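Local coordinates for protein tripeptidase (Staphylococcus aureus subsp. aureus, PDB 3RZA) that probably hydrolyses short peptides, as a tripeptidase of the M20/M25/M40 metallopeptidase family with a metal centre that holds zinc and calcium in this crystal, at residues Thr96-Thr101 against Val160-Gly165; Asp37-Asn42 against Val103-Val108; Lys62-Ala67 against Lys170-Glu175. All blocks are in the same frame, centred on the assembly; numbering follows the deposited sequence.

Overall arrangement
From the N terminus, the chain first passes 37-42, in the loop between helices 23-34 and 46-56. It then passes 62-67, at the end of strand 60-63, and 96-101, at the end of strand 93-98. Residues 103-108 return to 37-42 and close contact 2. Residues 160-165, after strand 154-159, close contact 1. Residues 170-175, running off helix 167-171, close contact 3. Contact 1 is nested inside contact 3, and contact 2 crosses both. Contact 1 lies at the metal centre and touches the other two. Contacts 1 and 3 both reach the mixed sheet, while contact 2 joins two loops.

Contact 1 (Thr96-Thr101 against Val160-Gly165); sequences TSHMDT and VGEESG. With ZN (zinc ion), chain C; CA (calcium ion), chain D.
The carboxylate of Glu-162 stacks on one face of the His-98 imidazole, shifted toward its NE2 rim, the planes 12° apart. Its CB also sits over that face, 3.7 Å from the centre of the His-98 ring, as a CH-pi contact. Further out, OE1 of Glu-162 stands 3.3 Å from NE2 of His-98. This is a stack and not a hydrogen bond, because NE2 spends its lone pair on the zinc ion, 2.1 Å away. A sharp bend at chi2 (-89°) turns the Glu-162 chain so that it runs along the ring from CG toward NE2. Glu-163 meets the same ring quite differently. Its carboxylate plane stands almost upright to the imidazole, 87° apart, and OE2 of Glu-163 comes 3.4 Å from CE1 of His-98. Both oxygens of Glu-163 bind the calcium ion, OE2 more closely than OE1.

This is the two-metal centre of the M20 peptidases, with the family's His-Xaa-Asp sequence facing a Glu-Glu pair. Asp-129 bridges the two ions. Asp-186 completes the protein ligands of zinc, and His-366 those of calcium. A water also bridges the metals and donates to OE1 of Glu-162 over 3.3 Å. Glu-162 is thus placed like the general base of its relatives.

Asp-100 points toward the turn that carries the two glutamates. Its OD2 accepts a fairly straight bond from Glu-163 N at 2.9 Å, on the syn side, and also bonds Thr-40 OG1. The bond from Glu-162 N to OD1 is weak, at 3.1 Å. ND1 of His-98 makes weak bonds to OD1 and to the backbone O of Asp-100, which, with the zinc bond at NE2, probably limit rotation of the ring. Beyond the polar cluster, selenomethionine Met-99 lies alongside Val-160, with SE 3.7 Å from CG1.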
ATOM      1  N   THR A  96      28.507 -25.907  -9.694  1.00 15.24           N
ATOM      2  CA  THR A  96      28.260 -24.555  -9.174  1.00 17.89           C
ATOM      3  C   THR A  96      27.356 -24.529  -7.942  1.00 18.70           C
ATOM      4  O   THR A  96      26.406 -25.300  -7.846  1.00 21.66           O
ATOM      5  CB  THR A  96      27.710 -23.571 -10.261  1.00 18.85           C
ATOM      6  OG1 THR A  96      27.652 -22.245  -9.728  1.00 23.35           O
ATOM      7  CG2 THR A  96      26.336 -23.954 -10.734  1.00 22.43           C
ATOM      8  N   SER A  97      27.763 -23.719  -6.960  1.00 17.69           N
ATOM      9  CA  SER A  97      26.932 -23.320  -5.849  1.00 19.68           C
ATOM     10  C   SER A  97      27.096 -21.834  -5.657  1.00 17.18           C
ATOM     11  O   SER A  97      27.971 -21.243  -6.252  1.00 20.54           O
ATOM     12  CB  SER A  97      27.334 -24.084  -4.584  1.00 20.94           C
ATOM     13  OG  SER A  97      26.656 -25.332  -4.532  1.00 24.78           O
ATOM     14  N   HIS A  98      26.203 -21.231  -4.890  1.00 16.21           N
ATOM     15  CA  HIS A  98      26.270 -19.789  -4.602  1.00 15.83           C
ATOM     16  C   HIS A  98      26.622 -19.543  -3.126  1.00 16.04           C
ATOM     17  O   HIS A  98      26.153 -20.266  -2.241  1.00 17.17           O
ATOM     18  CB  HIS A  98      24.981 -19.063  -5.008  1.00 15.46           C
ATOM     19  CG  HIS A  98      23.764 -19.469  -4.253  1.00 19.29           C
ATOM     20  ND1 HIS A  98      23.328 -18.803  -3.129  1.00 21.26           N
ATOM     21  CD2 HIS A  98      22.807 -20.378  -4.547  1.00 18.16           C
ATOM     22  CE1 HIS A  98      22.184 -19.330  -2.728  1.00 19.77           C
ATOM     23  NE2 HIS A  98      21.841 -20.280  -3.579  1.00 21.02           N
HETATM   24  N   MSE A  99      27.467 -18.539  -2.889  1.00 15.89           N
HETATM   25  CA  MSE A  99      28.005 -18.253  -1.552  1.00 15.54           C
HETATM   26  C   MSE A  99      27.111 -17.334  -0.707  1.00 17.92           C
HETATM   27  O   MSE A  99      27.337 -17.208   0.511  1.00 18.05           O
HETATM   28  CB  MSE A  99      29.419 -17.692  -1.669  1.00 15.65           C
HETATM   29  CG  MSE A  99      29.521 -16.257  -2.082  1.00 13.67           C
HETATM   30 SE   MSE A  99      31.326 -15.770  -2.376  0.75 12.15          SE
HETATM   31  CE  MSE A  99      31.555 -16.595  -4.132  1.00  9.84           C
ATOM     32  N   ASP A 100      26.129 -16.673  -1.346  1.00 17.34           N
ATOM     33  CA  ASP A 100      25.191 -15.788  -0.637  1.00 18.12           C
ATOM     34  C   ASP A 100      23.941 -16.526  -0.103  1.00 20.64           C
ATOM     35  O   ASP A 100      23.563 -17.580  -0.604  1.00 17.09           O
ATOM     36  CB  ASP A 100      24.760 -14.582  -1.492  1.00 16.39           C
ATOM     37  CG  ASP A 100      23.957 -14.977  -2.754  1.00 19.74           C
ATOM     38  OD1 ASP A 100      24.357 -15.939  -3.438  1.00 18.64           O
ATOM     39  OD2 ASP A 100      22.950 -14.311  -3.070  1.00 20.26           O
ATOM     40  N   THR A 101      23.329 -15.938   0.929  1.00 20.82           N
ATOM     41  CA  THR A 101      22.061 -16.397   1.490  1.00 20.88           C
ATOM     42  C   THR A 101      21.049 -15.247   1.463  1.00 20.89           C
ATOM     43  O   THR A 101      21.424 -14.082   1.316  1.00 20.68           O
ATOM     44  CB  THR A 101      22.242 -16.816   2.938  1.00 20.21           C
ATOM     45  OG1 THR A 101      22.421 -15.640   3.737  1.00 18.27           O
ATOM     46  CG2 THR A 101      23.433 -17.702   3.093  1.00 20.33           C
ATOM     47  N   VAL A 160      28.042 -15.169  -6.580  1.00 15.79           N
ATOM     48  CA  VAL A 160      27.554 -14.165  -5.625  1.00 15.10           C
ATOM     49  C   VAL A 160      26.187 -13.734  -6.135  1.00 18.18           C
ATOM     50  O   VAL A 160      25.823 -14.032  -7.285  1.00 16.32           O
ATOM     51  CB  VAL A 160      28.482 -12.975  -5.538  1.00 16.45           C
ATOM     52  CG1 VAL A 160      29.768 -13.349  -4.740  1.00 13.43           C
ATOM     53  CG2 VAL A 160      28.827 -12.439  -6.945  1.00 12.87           C
ATOM     54  N   GLY A 161      25.386 -13.139  -5.259  1.00 17.45           N
ATOM     55  CA  GLY A 161      24.126 -12.556  -5.651  1.00 17.33           C
ATOM     56  C   GLY A 161      23.076 -13.450  -6.274  1.00 18.61           C
ATOM     57  O   GLY A 161      22.183 -12.937  -6.936  1.00 20.24           O
ATOM     58  N   GLU A 162      23.158 -14.773  -6.085  1.00 15.92           N
ATOM     59  CA  GLU A 162      22.130 -15.663  -6.615  1.00 18.59           C
ATOM     60  C   GLU A 162      20.747 -15.311  -6.071  1.00 18.30           C
ATOM     61  O   GLU A 162      19.774 -15.318  -6.822  1.00 18.51           O
ATOM     62  CB  GLU A 162      22.461 -17.138  -6.357  1.00 17.91           C
ATOM     63  CG  GLU A 162      21.595 -18.159  -7.160  1.00 20.20           C
ATOM     64  CD  GLU A 162      20.264 -18.605  -6.484  1.00 22.59           C
ATOM     65  OE1 GLU A 162      19.934 -18.233  -5.320  1.00 21.82           O
ATOM     66  OE2 GLU A 162      19.534 -19.356  -7.140  1.00 32.81           O
ATOM     67  N   GLU A 163      20.702 -14.941  -4.797  1.00 18.40           N
ATOM     68  CA  GLU A 163      19.462 -14.567  -4.115  1.00 22.53           C
ATOM     69  C   GLU A 163      18.968 -13.156  -4.398  1.00 20.73           C
ATOM     70  O   GLU A 163      17.920 -12.807  -3.918  1.00 19.84           O
ATOM     71  CB  GLU A 163      19.629 -14.721  -2.591  1.00 22.18           C
ATOM     72  CG  GLU A 163      20.083 -16.077  -2.132  1.00 23.66           C
ATOM     73  CD  GLU A 163      19.033 -17.121  -2.214  1.00 26.10           C
ATOM     74  OE1 GLU A 163      17.987 -16.970  -2.897  1.00 22.18           O
ATOM     75  OE2 GLU A 163      19.217 -18.160  -1.549  1.00 23.39           O
ATOM     76  N   SER A 164      19.732 -12.355  -5.149  1.00 23.22           N
ATOM     77  CA  SER A 164      19.273 -11.069  -5.691  1.00 24.75           C
ATOM     78  C   SER A 164      18.793 -11.162  -7.169  1.00 26.42           C
ATOM     79  O   SER A 164      18.651 -10.126  -7.823  1.00 28.84           O
ATOM     80  CB  SER A 164      20.396 -10.026  -5.592  1.00 24.26           C
ATOM     81  OG  SER A 164      20.921  -9.955  -4.301  1.00 26.81           O
ATOM     82  N   GLY A 165      18.522 -12.376  -7.671  1.00 22.71           N
ATOM     83  CA  GLY A 165      18.074 -12.582  -9.052  1.00 20.71           C
ATOM     84  C   GLY A 165      19.178 -13.053  -9.983  1.00 20.41           C
ATOM     85  O   GLY A 165      19.295 -12.548 -11.108  1.00 22.11           O
TER
HETATM   86 ZN    ZN C 401      20.112 -21.531  -3.594  1.00 26.60          ZN
HETATM   87 CA    CA D 402      17.571 -19.542  -2.016  1.00 32.28          CA
HETATM   88  O   HOH W   1      18.247 -20.780  -4.155  1.00 33.92           O

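Contact 2 (Asp37-Asn42 against Val103-Val108); sequences DSETGN and VPAINV
Asp-37 and Glu-39 each reach across to a backbone N-H of the 103-108 loop. Asn-107 N gives a nearly straight bond of 2.9 Å to Asp-37 OD1. It arrives on the syn side, but 34° out of the carboxylate plane. Ala-105 N points at Glu-39 OE2 over 2.9 Å, almost in line at 175°, and uses the anti lone pair of that oxygen. The Glu-39 chain is extended beyond CG (chi2 -174°), which carries its carboxylate across to the other loop. The two carboxylates thus hold alternate N-H groups of one irregular chain.

Water adds a bridge between the backbones. Water 3 accepts from Ser-38 N at 3.0 Å and donates to Ala-105 O at 2.9 Å.

The remaining contacts are van der Waals. Ile-106 meets both acids and crosses each at about a right angle. Its CD1 lies 3.2 Å from Glu-39 OE1, and its CG2 lies 3.5 Å from Asp-37 OD2. Val-103 packs against the Glu-39 carboxylate, with CG2 3.8 Å from OE2. A cis peptide bond precedes Pro-104 and bends the loop between Val-103 and Ala-105.

Neither segment contains a helix or strand. Residues 39-42 form a type II beta turn, closed by Asn-42 N bonding Glu-39 O. Ser-38 OG bonds Met-99 O, and Thr-40 OG1 bonds Ser-164 OG. Thr-40 OG1 also bonds OD2 of Asp-100, a second-shell residue that holds the metal ligands His-98 and Glu-163. The 37-42 loop thus runs beside the metal centre of an M20-type peptidase, and the contact holds the 103-108 loop against its outer side.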
ATOM      1  N   ASP A  37      28.659 -14.812   7.940  1.00 19.33           N
ATOM      2  CA  ASP A  37      27.563 -14.035   7.368  1.00 21.38           C
ATOM      3  C   ASP A  37      27.862 -13.798   5.884  1.00 21.25           C
ATOM      4  O   ASP A  37      28.972 -13.382   5.546  1.00 22.07           O
ATOM      5  CB  ASP A  37      27.432 -12.651   8.041  1.00 20.79           C
ATOM      6  CG  ASP A  37      27.086 -12.719   9.520  1.00 23.48           C
ATOM      7  OD1 ASP A  37      26.818 -13.804  10.052  1.00 27.58           O
ATOM      8  OD2 ASP A  37      27.109 -11.660  10.174  1.00 29.78           O
ATOM      9  N   SER A  38      26.910 -14.141   5.018  1.00 20.07           N
ATOM     10  CA  SER A  38      26.985 -13.821   3.586  1.00 19.46           C
ATOM     11  C   SER A  38      25.592 -13.485   3.028  1.00 19.64           C
ATOM     12  O   SER A  38      25.154 -14.055   2.016  1.00 19.59           O
ATOM     13  CB  SER A  38      27.620 -14.980   2.812  1.00 18.52           C
ATOM     14  OG  SER A  38      26.851 -16.159   2.950  1.00 20.24           O
ATOM     15  N   GLU A  39      24.911 -12.525   3.660  1.00 16.55           N
ATOM     16  CA  GLU A  39      23.615 -12.051   3.142  1.00 17.61           C
ATOM     17  C   GLU A  39      23.859 -11.488   1.769  1.00 17.26           C
ATOM     18  O   GLU A  39      24.913 -10.891   1.535  1.00 19.08           O
ATOM     19  CB  GLU A  39      23.005 -10.974   4.045  1.00 18.95           C
ATOM     20  CG  GLU A  39      22.494 -11.488   5.400  1.00 19.48           C
ATOM     21  CD  GLU A  39      21.749 -10.417   6.216  1.00 23.52           C
ATOM     22  OE1 GLU A  39      22.109  -9.226   6.124  1.00 21.57           O
ATOM     23  OE2 GLU A  39      20.825 -10.782   6.979  1.00 23.05           O
ATOM     24  N   THR A  40      22.918 -11.707   0.849  1.00 18.16           N
ATOM     25  CA  THR A  40      23.109 -11.354  -0.574  1.00 18.33           C
ATOM     26  C   THR A  40      23.468  -9.879  -0.727  1.00 20.61           C
ATOM     27  O   THR A  40      22.937  -9.022  -0.011  1.00 23.77           O
ATOM     28  CB  THR A  40      21.852 -11.756  -1.433  1.00 20.82           C
ATOM     29  OG1 THR A  40      22.171 -11.759  -2.836  1.00 19.41           O
ATOM     30  CG2 THR A  40      20.650 -10.850  -1.165  1.00 14.67           C
ATOM     31  N   GLY A  41      24.449  -9.612  -1.579  1.00 21.08           N
ATOM     32  CA  GLY A  41      25.077  -8.304  -1.677  1.00 20.79           C
ATOM     33  C   GLY A  41      26.233  -7.994  -0.736  1.00 22.02           C
ATOM     34  O   GLY A  41      26.974  -7.048  -1.001  1.00 24.36           O
ATOM     35  N   ASN A  42      26.403  -8.782   0.338  1.00 22.47           N
ATOM     36  CA  ASN A  42      27.480  -8.595   1.323  1.00 22.75           C
ATOM     37  C   ASN A  42      28.351  -9.840   1.425  1.00 21.54           C
ATOM     38  O   ASN A  42      28.624 -10.345   2.525  1.00 24.35           O
ATOM     39  CB  ASN A  42      26.897  -8.223   2.691  1.00 26.54           C
ATOM     40  CG  ASN A  42      26.209  -6.863   2.692  1.00 34.19           C
ATOM     41  OD1 ASN A  42      26.495  -6.001   1.861  1.00 43.52           O
ATOM     42  ND2 ASN A  42      25.307  -6.663   3.645  1.00 37.24           N
ATOM     43  N   VAL A 103      18.145 -12.845   3.529  1.00 23.34           N
ATOM     44  CA  VAL A 103      17.991 -12.209   4.844  1.00 23.24           C
ATOM     45  C   VAL A 103      16.871 -12.957   5.618  1.00 24.41           C
ATOM     46  O   VAL A 103      15.963 -13.475   4.993  1.00 22.87           O
ATOM     47  CB  VAL A 103      17.621 -10.685   4.642  1.00 25.64           C
ATOM     48  CG1 VAL A 103      17.271  -9.994   5.946  1.00 32.68           C
ATOM     49  CG2 VAL A 103      18.781  -9.943   3.941  1.00 21.03           C
ATOM     50  N   PRO A 104      16.931 -13.028   6.987  1.00 25.75           N
ATOM     51  CA  PRO A 104      17.983 -12.617   7.926  1.00 25.67           C
ATOM     52  C   PRO A 104      18.967 -13.732   8.151  1.00 24.07           C
ATOM     53  O   PRO A 104      18.555 -14.831   8.507  1.00 22.54           O
ATOM     54  CB  PRO A 104      17.209 -12.319   9.217  1.00 25.98           C
ATOM     55  CG  PRO A 104      16.002 -13.197   9.155  1.00 25.59           C
ATOM     56  CD  PRO A 104      15.715 -13.479   7.707  1.00 24.78           C
ATOM     57  N   ALA A 105      20.254 -13.448   7.943  1.00 24.19           N
ATOM     58  CA  ALA A 105      21.329 -14.433   8.147  1.00 24.32           C
ATOM     59  C   ALA A 105      22.609 -13.775   8.670  1.00 25.49           C
ATOM     60  O   ALA A 105      23.720 -14.055   8.172  1.00 25.70           O
ATOM     61  CB  ALA A 105      21.590 -15.170   6.864  1.00 21.72           C
ATOM     62  N   ILE A 106      22.435 -12.894   9.666  1.00 24.08           N
ATOM     63  CA  ILE A 106      23.524 -12.340  10.440  1.00 25.01           C
ATOM     64  C   ILE A 106      23.552 -13.100  11.754  1.00 27.02           C
ATOM     65  O   ILE A 106      22.505 -13.241  12.416  1.00 24.04           O
ATOM     66  CB  ILE A 106      23.370 -10.808  10.679  1.00 25.81           C
ATOM     67  CG1 ILE A 106      23.610 -10.037   9.356  1.00 27.38           C
ATOM     68  CG2 ILE A 106      24.368 -10.310  11.794  1.00 22.70           C
ATOM     69  CD1 ILE A 106      22.837  -8.678   9.233  1.00 29.70           C
ATOM     70  N   ASN A 107      24.733 -13.637  12.101  1.00 27.76           N
ATOM     71  CA  ASN A 107      24.970 -14.292  13.384  1.00 29.66           C
ATOM     72  C   ASN A 107      24.156 -15.600  13.495  1.00 26.42           C
ATOM     73  O   ASN A 107      23.416 -15.815  14.461  1.00 24.91           O
ATOM     74  CB  ASN A 107      24.683 -13.290  14.529  1.00 34.33           C
ATOM     75  CG  ASN A 107      25.594 -13.460  15.706  1.00 44.51           C
ATOM     76  OD1 ASN A 107      25.964 -14.587  16.089  1.00 49.34           O
ATOM     77  ND2 ASN A 107      25.972 -12.327  16.314  1.00 50.61           N
ATOM     78  N   VAL A 108      24.276 -16.444  12.460  1.00 23.67           N
ATOM     79  CA  VAL A 108      23.594 -17.735  12.432  1.00 21.40           C
ATOM     80  C   VAL A 108      24.225 -18.633  13.507  1.00 22.50           C
ATOM     81  O   VAL A 108      25.455 -18.744  13.586  1.00 19.89           O
ATOM     82  CB  VAL A 108      23.706 -18.431  11.043  1.00 22.72           C
ATOM     83  CG1 VAL A 108      23.093 -19.871  11.084  1.00 18.64           C
ATOM     84  CG2 VAL A 108      23.056 -17.590   9.957  1.00 15.60           C
TER
HETATM   85  O   HOH W   2      26.285 -16.274  10.243  1.00 19.55           O
HETATM   86  O   HOH W   3      24.463 -15.678   5.845  1.00 17.93           O

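Contact 3 (Lys62-Ala67 against Lys170-Glu175); sequences KEDEAA and KELNSE. With CA (calcium ion), chain E.
The carboxylate of Asp-64 meets Leu-172 through OD2, which lies 3.4 Å from CA and 3.5 Å from CD1 of Leu-172. These two carbons flank the carboxylate plane on opposite sides. Ala-66 N is on the side away from CD1. It binds OD1 of Asp-64 at 3.1 Å from well above the plane, 63° out of it. That bond makes an Asx turn, which bends the chain as it leaves strand 60-63 of the mixed sheet. The amide of Asn-173 forms a second Asx turn on the partner segment. Glu-175 N reaches OD1 of Asn-173 at 3.2 Å, 49° out of the carbonyl plane. The contact therefore joins two turns, one after a strand and one after helix 167-171.

CG of Asp-64 is tucked between its own backbone N and carbonyl carbon (chi1 66°). This brings OD1 round to the chain ahead while OD2 faces the other segment. OD2 has a polar partner as well, a hydrogen bond from ND2 of Asn-76, so both oxygens of this buried acid are satisfied. Its stem is used too, since CB of Asp-64 rests 3.9 Å from CB of Asn-173. Two residues further along, CB of Ala-66 touches CB of Glu-171 at 4.0 Å. Leu-172 also packs on Ile-348 of helix 344-348.

Next in the chain, Ala-67 O binds a calcium ion together with His-69 O, Leu-72 O and three waters. This ion is separate from the zinc-calcium pair.

No direct hydrogen bond crosses between the segments. One water joins them instead: it accepts from Glu-65 N at 2.9 Å and donates to Glu-171 O at 2.8 Å.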
ATOM      1  N   LYS A  62      40.527 -18.412 -10.226  1.00 25.14           N
ATOM      2  CA  LYS A  62      40.431 -17.117 -10.891  1.00 26.61           C
ATOM      3  C   LYS A  62      39.150 -16.434 -10.456  1.00 24.76           C
ATOM      4  O   LYS A  62      38.158 -17.109 -10.131  1.00 24.56           O
ATOM      5  CB  LYS A  62      40.474 -17.261 -12.430  1.00 27.49           C
ATOM      6  CG  LYS A  62      41.760 -17.963 -12.954  1.00 32.39           C
ATOM      7  CD  LYS A  62      42.453 -17.199 -14.073  1.00 39.43           C
ATOM      8  CE  LYS A  62      43.638 -17.996 -14.672  1.00 43.94           C
ATOM      9  NZ  LYS A  62      44.809 -18.114 -13.753  1.00 42.39           N
ATOM     10  N   GLU A  63      39.200 -15.093 -10.441  1.00 25.59           N
ATOM     11  CA  GLU A  63      38.084 -14.224 -10.082  1.00 26.81           C
ATOM     12  C   GLU A  63      37.714 -13.425 -11.316  1.00 25.99           C
ATOM     13  O   GLU A  63      38.589 -13.018 -12.056  1.00 25.95           O
ATOM     14  CB  GLU A  63      38.488 -13.223  -8.996  1.00 25.55           C
ATOM     15  CG  GLU A  63      38.920 -13.831  -7.690  1.00 27.16           C
ATOM     16  CD  GLU A  63      39.039 -12.807  -6.570  1.00 29.49           C
ATOM     17  OE1 GLU A  63      38.105 -11.994  -6.367  1.00 28.45           O
ATOM     18  OE2 GLU A  63      40.077 -12.810  -5.889  1.00 35.25           O
ATOM     19  N   ASP A  64      36.427 -13.152 -11.491  1.00 24.82           N
ATOM     20  CA  ASP A  64      35.964 -12.215 -12.532  1.00 26.76           C
ATOM     21  C   ASP A  64      35.869 -10.791 -11.912  1.00 25.53           C
ATOM     22  O   ASP A  64      36.578 -10.504 -10.933  1.00 24.71           O
ATOM     23  CB  ASP A  64      34.656 -12.745 -13.178  1.00 26.77           C
ATOM     24  CG  ASP A  64      33.478 -12.788 -12.225  1.00 25.13           C
ATOM     25  OD1 ASP A  64      33.520 -12.230 -11.109  1.00 26.06           O
ATOM     26  OD2 ASP A  64      32.498 -13.421 -12.601  1.00 29.15           O
ATOM     27  N   GLU A  65      35.005  -9.928 -12.451  1.00 25.64           N
ATOM     28  CA  GLU A  65      34.834  -8.561 -11.948  1.00 27.87           C
ATOM     29  C   GLU A  65      33.375  -8.251 -11.576  1.00 26.89           C
ATOM     30  O   GLU A  65      32.905  -7.114 -11.745  1.00 27.00           O
ATOM     31  CB  GLU A  65      35.362  -7.562 -12.988  1.00 30.50           C
ATOM     32  CG  GLU A  65      36.826  -7.794 -13.388  1.00 35.80           C
ATOM     33  CD  GLU A  65      37.408  -6.672 -14.276  1.00 42.29           C
ATOM     34  OE1 GLU A  65      36.742  -5.633 -14.468  1.00 45.61           O
ATOM     35  OE2 GLU A  65      38.548  -6.838 -14.781  1.00 50.83           O
ATOM     36  N   ALA A  66      32.688  -9.248 -11.015  1.00 25.73           N
ATOM     37  CA  ALA A  66      31.299  -9.095 -10.550  1.00 23.78           C
ATOM     38  C   ALA A  66      31.144  -8.062  -9.422  1.00 22.89           C
ATOM     39  O   ALA A  66      30.126  -7.407  -9.351  1.00 24.68           O
ATOM     40  CB  ALA A  66      30.747 -10.434 -10.102  1.00 20.66           C
ATOM     41  N   ALA A  67      32.164  -7.910  -8.569  1.00 23.46           N
ATOM     42  CA  ALA A  67      32.135  -6.926  -7.461  1.00 24.06           C
ATOM     43  C   ALA A  67      31.852  -5.471  -7.890  1.00 26.41           C
ATOM     44  O   ALA A  67      31.322  -4.698  -7.093  1.00 27.90           O
ATOM     45  CB  ALA A  67      33.455  -6.997  -6.611  1.00 22.78           C
ATOM     46  N   LYS A 170      24.837 -13.701 -13.945  1.00 17.94           N
ATOM     47  CA  LYS A 170      24.666 -12.730 -15.059  1.00 18.69           C
ATOM     48  C   LYS A 170      25.884 -11.869 -15.345  1.00 20.48           C
ATOM     49  O   LYS A 170      26.035 -11.374 -16.459  1.00 17.16           O
ATOM     50  CB  LYS A 170      23.472 -11.797 -14.795  1.00 20.47           C
ATOM     51  CG  LYS A 170      22.131 -12.462 -14.993  1.00 21.00           C
ATOM     52  CD  LYS A 170      20.977 -11.623 -14.468  1.00 23.49           C
ATOM     53  CE  LYS A 170      19.643 -12.329 -14.735  1.00 25.43           C
ATOM     54  NZ  LYS A 170      18.546 -11.734 -13.973  1.00 27.77           N
ATOM     55  N   GLU A 171      26.707 -11.635 -14.323  1.00 24.06           N
ATOM     56  CA  GLU A 171      27.983 -10.893 -14.462  1.00 25.25           C
ATOM     57  C   GLU A 171      29.187 -11.805 -14.689  1.00 24.56           C
ATOM     58  O   GLU A 171      30.298 -11.312 -14.882  1.00 27.78           O
ATOM     59  CB  GLU A 171      28.212 -10.030 -13.210  1.00 24.83           C
ATOM     60  CG  GLU A 171      27.172  -8.916 -13.024  1.00 29.59           C
ATOM     61  CD  GLU A 171      27.324  -7.788 -14.040  1.00 31.60           C
ATOM     62  OE1 GLU A 171      28.425  -7.211 -14.114  1.00 38.82           O
ATOM     63  OE2 GLU A 171      26.347  -7.480 -14.750  1.00 35.63           O
ATOM     64  N   LEU A 172      28.965 -13.120 -14.680  1.00 22.49           N
ATOM     65  CA  LEU A 172      30.028 -14.104 -14.862  1.00 24.27           C
ATOM     66  C   LEU A 172      30.770 -13.932 -16.207  1.00 26.03           C
ATOM     67  O   LEU A 172      30.144 -13.818 -17.269  1.00 25.23           O
ATOM     68  CB  LEU A 172      29.451 -15.525 -14.753  1.00 25.04           C
ATOM     69  CG  LEU A 172      30.329 -16.713 -14.421  1.00 27.03           C
ATOM     70  CD1 LEU A 172      31.033 -16.537 -13.078  1.00 25.84           C
ATOM     71  CD2 LEU A 172      29.434 -17.941 -14.392  1.00 28.62           C
ATOM     72  N   ASN A 173      32.097 -13.825 -16.137  1.00 26.87           N
ATOM     73  CA  ASN A 173      32.933 -13.895 -17.325  1.00 28.92           C
ATOM     74  C   ASN A 173      32.925 -15.336 -17.857  1.00 30.12           C
ATOM     75  O   ASN A 173      33.621 -16.192 -17.336  1.00 28.41           O
ATOM     76  CB  ASN A 173      34.351 -13.431 -17.002  1.00 27.97           C
ATOM     77  CG  ASN A 173      35.238 -13.333 -18.228  1.00 30.49           C
ATOM     78  OD1 ASN A 173      34.839 -13.644 -19.363  1.00 26.42           O
ATOM     79  ND2 ASN A 173      36.461 -12.873 -18.004  1.00 30.36           N
ATOM     80  N   SER A 174      32.168 -15.569 -18.930  1.00 31.28           N
ATOM     81  CA  SER A 174      32.017 -16.908 -19.502  1.00 31.74           C
ATOM     82  C   SER A 174      33.284 -17.465 -20.150  1.00 31.52           C
ATOM     83  O   SER A 174      33.368 -18.656 -20.377  1.00 31.68           O
ATOM     84  CB  SER A 174      30.870 -16.925 -20.530  1.00 33.13           C
ATOM     85  OG  SER A 174      31.204 -16.210 -21.703  1.00 34.99           O
ATOM     86  N   GLU A 175      34.251 -16.608 -20.465  1.00 32.69           N
ATOM     87  CA  GLU A 175      35.542 -17.069 -20.987  1.00 34.48           C
ATOM     88  C   GLU A 175      36.448 -17.752 -19.944  1.00 32.17           C
ATOM     89  O   GLU A 175      37.381 -18.451 -20.314  1.00 32.94           O
ATOM     90  CB  GLU A 175      36.261 -15.928 -21.706  1.00 37.07           C
ATOM     91  CG  GLU A 175      35.567 -15.608 -23.035  1.00 44.51           C
ATOM     92  CD  GLU A 175      35.996 -14.304 -23.629  1.00 52.62           C
ATOM     93  OE1 GLU A 175      37.217 -14.141 -23.895  1.00 59.34           O
ATOM     94  OE2 GLU A 175      35.108 -13.445 -23.856  1.00 59.99           O
TER
HETATM   95 CA    CA E 405      29.880  -3.805  -5.464  1.00 59.11          CA
HETATM   96  O   HOH W   4      32.775 -10.119 -14.252  1.00 27.84           O
HETATM   97  O   HOH W   5      28.156  -3.126  -4.079  1.00 38.27           O
HETATM   98  O   HOH W   6      32.018  -3.660  -4.080  1.00 26.47           O
HETATM   99  O   HOH W   7      30.107  -1.440  -6.539  1.00 28.03           O